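PDB 3A9F: cytochrome c from Chlorobaculum tepidum, which probably shuttles electrons to the photosynthetic P840 reaction center, as the heme c-carrying electron carrier domain of its cytochrome cz subunit. Local coordinates for residues Ser16-Ala21 and Trp87-Phe92; Lys32-Arg37 and Lys82-Trp87. One frame throughout, in Å; residues are numbered along the deposited sequence.

Interaction 1: residues Ser16-Ala21 and Trp87-Phe92; sequences SDVPPA and WLHEKF
H89 and E90, near the C-terminal end of helix 78-91, meet the irregular N-terminal segment S16-A21, which lies against the C-terminal helix of this all-helical cytochrome c fold. A direct hydrogen bond joins the two segments: the backbone N of A21 gives its hydrogen to E90 OE2 at 2.9 Å, with an N-H...O angle of 157°. It reaches the oxygen on the syn side, somewhat out of the carboxylate plane, while the CB of A21 lies against the same carboxylate. The E90 chain, extended beyond CG, carries the group that far from the helix. A second link runs through a water that donates to both P19 O and E90 OE2 and also bonds H89 ND1, so OE2 receives two bonds. This water sits in the plane of the imidazole, at its edge. S16 OG takes a different place, 3.1 Å above one face of the same ring and offset toward its rim. A chi1 of 178° puts H89 CG anti to the backbone N; the H89 and V18 side chains run past each other in opposite directions, V18 CG1 on H89 CB at 4.0 Å. V18 also rests on V61 and N62 of helix 61-70. Further out, the carboxylate oxygens of D17 accept hydrogen bonds from the backbone N atoms of N62 and L63, tying the loop to the start of that helix. The hydroxyl over the imidazole is held within the loop by a bond to the residue two along: S16 OG donates to V18 O at 2.8 Å, the donor tilted 26° from the carbonyl plane.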
loop_
_atom_site.group_PDB
_atom_site.type_symbol
_atom_site.label_atom_id
_atom_site.label_comp_id
_atom_site.label_asym_id
_atom_site.label_seq_id
_atom_site.Cartn_x
_atom_site.Cartn_y
_atom_site.Cartn_z
ATOM N N SER A 16 0.512 11.717 -8.202
ATOM C CA SER A 16 0.600 10.649 -7.208
ATOM C C SER A 16 1.200 11.134 -5.891
ATOM O O SER A 16 2.226 11.816 -5.871
ATOM C CB SER A 16 1.421 9.478 -7.749
ATOM O OG SER A 16 1.564 8.464 -6.758
ATOM N N ASP A 17 0.590 10.725 -4.780
ATOM C CA ASP A 17 1.171 11.004 -3.472
ATOM C C ASP A 17 2.243 9.979 -3.085
ATOM O O ASP A 17 2.762 10.036 -1.978
ATOM C CB ASP A 17 0.093 11.154 -2.368
ATOM C CG ASP A 17 -0.688 9.869 -2.087
ATOM O OD1 ASP A 17 -0.378 8.809 -2.668
ATOM O OD2 ASP A 17 -1.631 9.933 -1.250
ATOM N N VAL A 18 2.557 9.063 -4.004
ATOM C CA VAL A 18 3.659 8.095 -3.838
ATOM C C VAL A 18 4.650 8.332 -4.981
ATOM O O VAL A 18 4.310 8.122 -6.147
ATOM C CB VAL A 18 3.152 6.628 -3.879
ATOM C CG1 VAL A 18 4.316 5.650 -3.793
ATOM C CG2 VAL A 18 2.162 6.376 -2.753
ATOM N N PRO A 19 5.876 8.768 -4.658
ATOM C CA PRO A 19 6.866 9.021 -5.707
ATOM C C PRO A 19 7.423 7.732 -6.317
ATOM O O PRO A 19 7.218 6.641 -5.798
ATOM C CB PRO A 19 7.991 9.771 -4.981
ATOM C CG PRO A 19 7.609 9.913 -3.617
ATOM C CD PRO A 19 6.339 9.209 -3.333
ATOM N N PRO A 20 8.158 7.866 -7.421
ATOM C CA PRO A 20 8.704 6.689 -8.078
ATOM C C PRO A 20 9.629 5.891 -7.145
ATOM O O PRO A 20 10.376 6.484 -6.338
ATOM C CB PRO A 20 9.484 7.299 -9.249
ATOM C CG PRO A 20 8.719 8.547 -9.546
ATOM C CD PRO A 20 8.397 9.091 -8.203
ATOM N N ALA A 21 9.584 4.567 -7.270
ATOM C CA ALA A 21 10.425 3.667 -6.484
ATOM C C ALA A 21 11.904 3.996 -6.645
ATOM O O ALA A 21 12.322 4.452 -7.711
ATOM C CB ALA A 21 10.183 2.234 -6.896
ATOM N N TRP A 87 4.610 -0.365 -3.848
ATOM C CA TRP A 87 4.156 -1.557 -4.562
ATOM C C TRP A 87 2.714 -1.384 -5.037
ATOM O O TRP A 87 2.397 -1.691 -6.192
ATOM C CB TRP A 87 4.297 -2.833 -3.711
ATOM C CG TRP A 87 4.057 -4.054 -4.539
ATOM C CD1 TRP A 87 4.994 -4.750 -5.252
ATOM C CD2 TRP A 87 2.802 -4.672 -4.812
ATOM N NE1 TRP A 87 4.400 -5.781 -5.934
ATOM C CE2 TRP A 87 3.054 -5.755 -5.687
ATOM C CE3 TRP A 87 1.485 -4.433 -4.386
ATOM C CZ2 TRP A 87 2.036 -6.600 -6.147
ATOM C CZ3 TRP A 87 0.473 -5.269 -4.845
ATOM C CH2 TRP A 87 0.757 -6.340 -5.722
ATOM N N LEU A 88 1.829 -0.902 -4.164
ATOM C CA LEU A 88 0.439 -0.729 -4.588
ATOM C C LEU A 88 0.343 0.275 -5.741
ATOM O O LEU A 88 -0.410 0.050 -6.705
ATOM C CB LEU A 88 -0.430 -0.266 -3.436
ATOM C CG LEU A 88 -0.673 -1.302 -2.349
ATOM C CD1 LEU A 88 -1.282 -0.602 -1.129
ATOM C CD2 LEU A 88 -1.563 -2.451 -2.860
ATOM N N HIS A 89 1.108 1.366 -5.656
ATOM C CA HIS A 89 1.058 2.385 -6.695
ATOM C C HIS A 89 1.543 1.832 -8.043
ATOM O O HIS A 89 0.922 2.082 -9.088
ATOM C CB HIS A 89 1.873 3.611 -6.272
ATOM C CG HIS A 89 1.911 4.681 -7.310
ATOM N ND1 HIS A 89 3.090 5.182 -7.809
ATOM C CD2 HIS A 89 0.915 5.320 -7.968
ATOM C CE1 HIS A 89 2.818 6.095 -8.726
ATOM N NE2 HIS A 89 1.506 6.200 -8.838
ATOM N N GLU A 90 2.643 1.078 -8.034
ATOM C CA GLU A 90 3.292 0.676 -9.293
ATOM C C GLU A 90 2.851 -0.663 -9.867
ATOM O O GLU A 90 2.982 -0.880 -11.077
ATOM C CB GLU A 90 4.814 0.712 -9.143
ATOM C CG GLU A 90 5.307 2.114 -8.776
ATOM C CD GLU A 90 6.783 2.386 -9.028
ATOM O OE1 GLU A 90 7.477 1.559 -9.660
ATOM O OE2 GLU A 90 7.248 3.459 -8.587
ATOM N N LYS A 91 2.308 -1.544 -9.023
ATOM C CA LYS A 91 2.071 -2.936 -9.427
ATOM C C LYS A 91 0.660 -3.483 -9.227
ATOM O O LYS A 91 0.284 -4.448 -9.895
ATOM C CB LYS A 91 3.043 -3.875 -8.704
ATOM C CG LYS A 91 4.526 -3.628 -8.949
ATOM C CD LYS A 91 4.920 -3.930 -10.383
ATOM C CE LYS A 91 6.412 -3.761 -10.540
ATOM N NZ LYS A 91 6.821 -3.870 -11.961
ATOM N N PHE A 92 -0.118 -2.907 -8.320
ATOM C CA PHE A 92 -1.408 -3.531 -7.971
ATOM C C PHE A 92 -2.482 -3.368 -9.049
ATOM O O PHE A 92 -2.625 -2.268 -9.588
ATOM C CB PHE A 92 -1.910 -3.003 -6.636
ATOM C CG PHE A 92 -3.116 -3.745 -6.101
ATOM C CD1 PHE A 92 -3.043 -5.102 -5.790
ATOM C CD2 PHE A 92 -4.310 -3.076 -5.879
ATOM C CE1 PHE A 92 -4.154 -5.784 -5.278
ATOM C CE2 PHE A 92 -5.428 -3.751 -5.367
ATOM C CZ PHE A 92 -5.338 -5.100 -5.067
ATOM O OXT PHE A 92 -3.235 -4.303 -9.386
HETATM O O HOH W 1 5.614 4.684 -6.839
#

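Interaction 2: residues Lys32-Arg37 and Lys82-Trp87; sequences KLVDVR and KTIGIW. With HEC (heme c), chain C.
I84 of helix 78-91 packs against V34 and R37 of helix 27-37, its CA 5.5 Å from V34 CA. This is the crossing of N- and C-terminal helices that marks the cytochrome c fold; the axes of the two segments approach to 9.2 Å at a signed angle of -110°. From I84 outward, CB already feels V34 CG2. The side chain then forks: CG1, anti to the carbonyl carbon (chi1 -71°), stays against that methyl at 4.0 Å, and CG2 lies between the same methyl and the heme, touching V34 CG2 and heme CBB, each at 4.0 Å. The chain runs on extended to CD1, which meets R37 CB at 3.6 Å, the two side chains crossing at about a right angle. R37 offers I84 just its aliphatic root; the chain bends at chi2, and its far end leads away from I84, NE making a salt bridge with D80. The carbonyl O of R37 lies against the heme methyl CMC. V34 CG2 has a further neighbour in the indole of W87, at 3.9 Å from CE3, so a single methyl is shared by the isoleucine and the tryptophan. Elsewhere in the contact L33 CD2 rests on T83 CG2, 3.9 Å away, the side chains crossing at about a right angle. No hydrogen bond passes between the two segments. What holds this crossing is close fitting of aliphatic and aromatic surface, and through I84 CG2 on CBB the same apolar packing continues onto the heme.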
loop_
_atom_site.group_PDB
_atom_site.type_symbol
_atom_site.label_atom_id
_atom_site.label_comp_id
_atom_site.label_asym_id
_atom_site.label_seq_id
_atom_site.Cartn_x
_atom_site.Cartn_y
_atom_site.Cartn_z
ATOM N N LYS A 32 5.473 -9.226 -0.803
ATOM C CA LYS A 32 5.351 -10.068 0.380
ATOM C C LYS A 32 4.914 -9.243 1.580
ATOM O O LYS A 32 4.061 -9.689 2.357
ATOM C CB LYS A 32 6.667 -10.792 0.655
ATOM C CG LYS A 32 6.962 -11.849 -0.382
ATOM C CD LYS A 32 8.274 -12.551 -0.113
ATOM C CE LYS A 32 8.570 -13.569 -1.228
ATOM N NZ LYS A 32 9.862 -14.251 -1.020
ATOM N N LEU A 33 5.469 -8.043 1.726
ATOM C CA LEU A 33 5.094 -7.175 2.837
ATOM C C LEU A 33 3.641 -6.684 2.728
ATOM O O LEU A 33 2.934 -6.633 3.725
ATOM C CB LEU A 33 6.073 -6.015 2.933
ATOM C CG LEU A 33 5.955 -5.165 4.215
ATOM C CD1 LEU A 33 6.105 -5.987 5.505
ATOM C CD2 LEU A 33 6.940 -4.012 4.146
ATOM N N VAL A 34 3.200 -6.354 1.515
ATOM C CA VAL A 34 1.787 -6.029 1.278
ATOM C C VAL A 34 0.903 -7.196 1.698
ATOM O O VAL A 34 -0.114 -7.008 2.380
ATOM C CB VAL A 34 1.527 -5.671 -0.218
ATOM C CG1 VAL A 34 0.035 -5.511 -0.481
ATOM C CG2 VAL A 34 2.285 -4.412 -0.609
ATOM N N ASP A 35 1.307 -8.407 1.314
ATOM C CA ASP A 35 0.515 -9.595 1.635
ATOM C C ASP A 35 0.391 -9.776 3.143
ATOM O O ASP A 35 -0.686 -10.089 3.648
ATOM C CB ASP A 35 1.143 -10.848 1.017
ATOM C CG ASP A 35 0.954 -10.947 -0.494
ATOM O OD1 ASP A 35 0.226 -10.130 -1.108
ATOM O OD2 ASP A 35 1.574 -11.870 -1.075
ATOM N N VAL A 36 1.489 -9.556 3.864
ATOM C CA VAL A 36 1.473 -9.690 5.318
ATOM C C VAL A 36 0.631 -8.582 5.980
ATOM O O VAL A 36 -0.196 -8.874 6.855
ATOM C CB VAL A 36 2.923 -9.672 5.896
ATOM C CG1 VAL A 36 2.916 -9.647 7.427
ATOM C CG2 VAL A 36 3.707 -10.869 5.405
ATOM N N ARG A 37 0.840 -7.330 5.578
ATOM C CA ARG A 37 0.241 -6.223 6.314
ATOM C C ARG A 37 -1.208 -5.943 5.933
ATOM O O ARG A 37 -1.962 -5.442 6.755
ATOM C CB ARG A 37 1.058 -4.940 6.149
ATOM C CG ARG A 37 2.460 -5.008 6.758
ATOM C CD ARG A 37 2.443 -5.304 8.243
ATOM N NE ARG A 37 3.780 -5.147 8.814
ATOM C CZ ARG A 37 4.296 -5.938 9.760
ATOM N NH1 ARG A 37 3.622 -6.990 10.209
ATOM N NH2 ARG A 37 5.504 -5.684 10.255
ATOM N N LYS A 82 5.909 3.047 3.475
ATOM C CA LYS A 82 6.595 3.492 2.257
ATOM C C LYS A 82 6.668 2.365 1.230
ATOM O O LYS A 82 6.327 2.548 0.051
ATOM C CB LYS A 82 8.008 3.979 2.589
ATOM C CG LYS A 82 8.061 5.284 3.373
ATOM C CD LYS A 82 9.499 5.527 3.812
ATOM C CE LYS A 82 9.753 6.848 4.476
ATOM N NZ LYS A 82 11.189 6.928 4.851
ATOM N N THR A 83 7.097 1.185 1.676
ATOM C CA THR A 83 7.234 0.026 0.782
ATOM C C THR A 83 5.899 -0.380 0.178
ATOM O O THR A 83 5.797 -0.644 -1.019
ATOM C CB THR A 83 7.861 -1.121 1.572
ATOM O OG1 THR A 83 9.179 -0.726 1.973
ATOM C CG2 THR A 83 7.923 -2.415 0.762
ATOM N N ILE A 84 4.882 -0.447 1.026
ATOM C CA ILE A 84 3.563 -0.872 0.608
ATOM C C ILE A 84 2.980 0.112 -0.392
ATOM O O ILE A 84 2.422 -0.298 -1.409
ATOM C CB ILE A 84 2.645 -1.038 1.846
ATOM C CG1 ILE A 84 3.091 -2.263 2.645
ATOM C CG2 ILE A 84 1.155 -1.138 1.423
ATOM C CD1 ILE A 84 2.497 -2.339 4.055
ATOM N N GLY A 85 3.121 1.406 -0.122
ATOM C CA GLY A 85 2.613 2.415 -1.058
ATOM C C GLY A 85 3.258 2.321 -2.431
ATOM O O GLY A 85 2.581 2.434 -3.449
ATOM N N ILE A 86 4.573 2.124 -2.454
ATOM C CA ILE A 86 5.267 1.987 -3.731
ATOM C C ILE A 86 4.731 0.784 -4.505
ATOM O O ILE A 86 4.412 0.897 -5.685
ATOM C CB ILE A 86 6.783 1.864 -3.519
ATOM C CG1 ILE A 86 7.360 3.210 -3.053
ATOM C CG2 ILE A 86 7.465 1.388 -4.823
ATOM C CD1 ILE A 86 8.757 3.089 -2.418
ATOM N N TRP A 87 4.610 -0.365 -3.848
ATOM C CA TRP A 87 4.156 -1.557 -4.562
ATOM C C TRP A 87 2.714 -1.384 -5.037
ATOM O O TRP A 87 2.397 -1.691 -6.192
ATOM C CB TRP A 87 4.297 -2.833 -3.711
ATOM C CG TRP A 87 4.057 -4.054 -4.539
ATOM C CD1 TRP A 87 4.994 -4.750 -5.252
ATOM C CD2 TRP A 87 2.802 -4.672 -4.812
ATOM N NE1 TRP A 87 4.400 -5.781 -5.934
ATOM C CE2 TRP A 87 3.054 -5.755 -5.687
ATOM C CE3 TRP A 87 1.485 -4.433 -4.386
ATOM C CZ2 TRP A 87 2.036 -6.600 -6.147
ATOM C CZ3 TRP A 87 0.473 -5.269 -4.845
ATOM C CH2 TRP A 87 0.757 -6.340 -5.722
HETATM FE FE HEC C . -7.829 -1.690 5.552
HETATM C CHA HEC C . -10.963 -0.559 4.835
HETATM C CHB HEC C . -6.891 -1.090 2.294
HETATM C CHC HEC C . -4.704 -2.863 6.235
HETATM C CHD HEC C . -8.703 -2.144 8.811
HETATM N NA HEC C . -8.744 -0.971 3.907
HETATM C C1A HEC C . -10.056 -0.540 3.815
HETATM C C2A HEC C . -10.310 -0.044 2.480
HETATM C C3A HEC C . -9.162 -0.175 1.787
HETATM C C4A HEC C . -8.183 -0.779 2.653
HETATM C CMA HEC C . -8.869 0.181 0.317
HETATM C CAA HEC C . -11.649 0.549 2.010
HETATM C CBA HEC C . -11.669 2.043 2.321
HETATM C CGA HEC C . -12.877 2.717 1.733
HETATM O O1A HEC C . -13.972 2.114 1.716
HETATM O O2A HEC C . -12.736 3.867 1.282
HETATM N NB HEC C . -6.132 -1.997 4.458
HETATM C C1B HEC C . -5.940 -1.603 3.144
HETATM C C2B HEC C . -4.545 -1.776 2.814
HETATM C C3B HEC C . -3.940 -2.254 3.914
HETATM C C4B HEC C . -4.914 -2.402 4.957
HETATM C CMB HEC C . -3.968 -1.396 1.434
HETATM C CAB HEC C . -2.467 -2.558 4.203
HETATM C CBB HEC C . -1.690 -1.216 4.230
HETATM N NC HEC C . -6.893 -2.388 7.212
HETATM C C1C HEC C . -5.599 -2.860 7.275
HETATM C C2C HEC C . -5.342 -3.329 8.608
HETATM C C3C HEC C . -6.477 -3.162 9.328
HETATM C C4C HEC C . -7.441 -2.531 8.466
HETATM C CMC HEC C . -4.037 -4.012 9.030
HETATM C CAC HEC C . -6.784 -3.514 10.802
HETATM C CBC HEC C . -5.780 -2.899 11.810
HETATM N ND HEC C . -9.550 -1.398 6.634
HETATM C C1D HEC C . -9.671 -1.618 7.997
HETATM C C2D HEC C . -10.992 -1.239 8.436
HETATM C C3D HEC C . -11.685 -0.761 7.217
HETATM C C4D HEC C . -10.739 -0.880 6.142
HETATM C CMD HEC C . -11.483 -1.328 9.869
HETATM C CAD HEC C . -13.123 -0.244 7.149
HETATM C CBD HEC C . -13.197 1.209 7.603
HETATM C CGD HEC C . -12.570 2.081 6.557
HETATM O O1D HEC C . -13.091 2.135 5.416
HETATM O O2D HEC C . -11.521 2.696 6.869
#

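From the N terminus, residues 16-21 come first, and interaction 1 sets them against the end of helix 78-91, closing a loop over nearly the whole modelled chain. Helix 27-37 follows; interaction 2 joins its second half to the middle of that same C-terminal helix, so its loop is nested inside the first, and helices 48-56 and 61-70 fall within both. W87 lies in both segments, though it touches the partner only in interaction 2; the two centres are 10 Å apart. They also touch directly, A21 CB meeting I86 CG2 at 3.5 Å. The C-terminal helix is thus the common element, tied to the N-terminal loop near its end and to helix 27-37 nearer the heme.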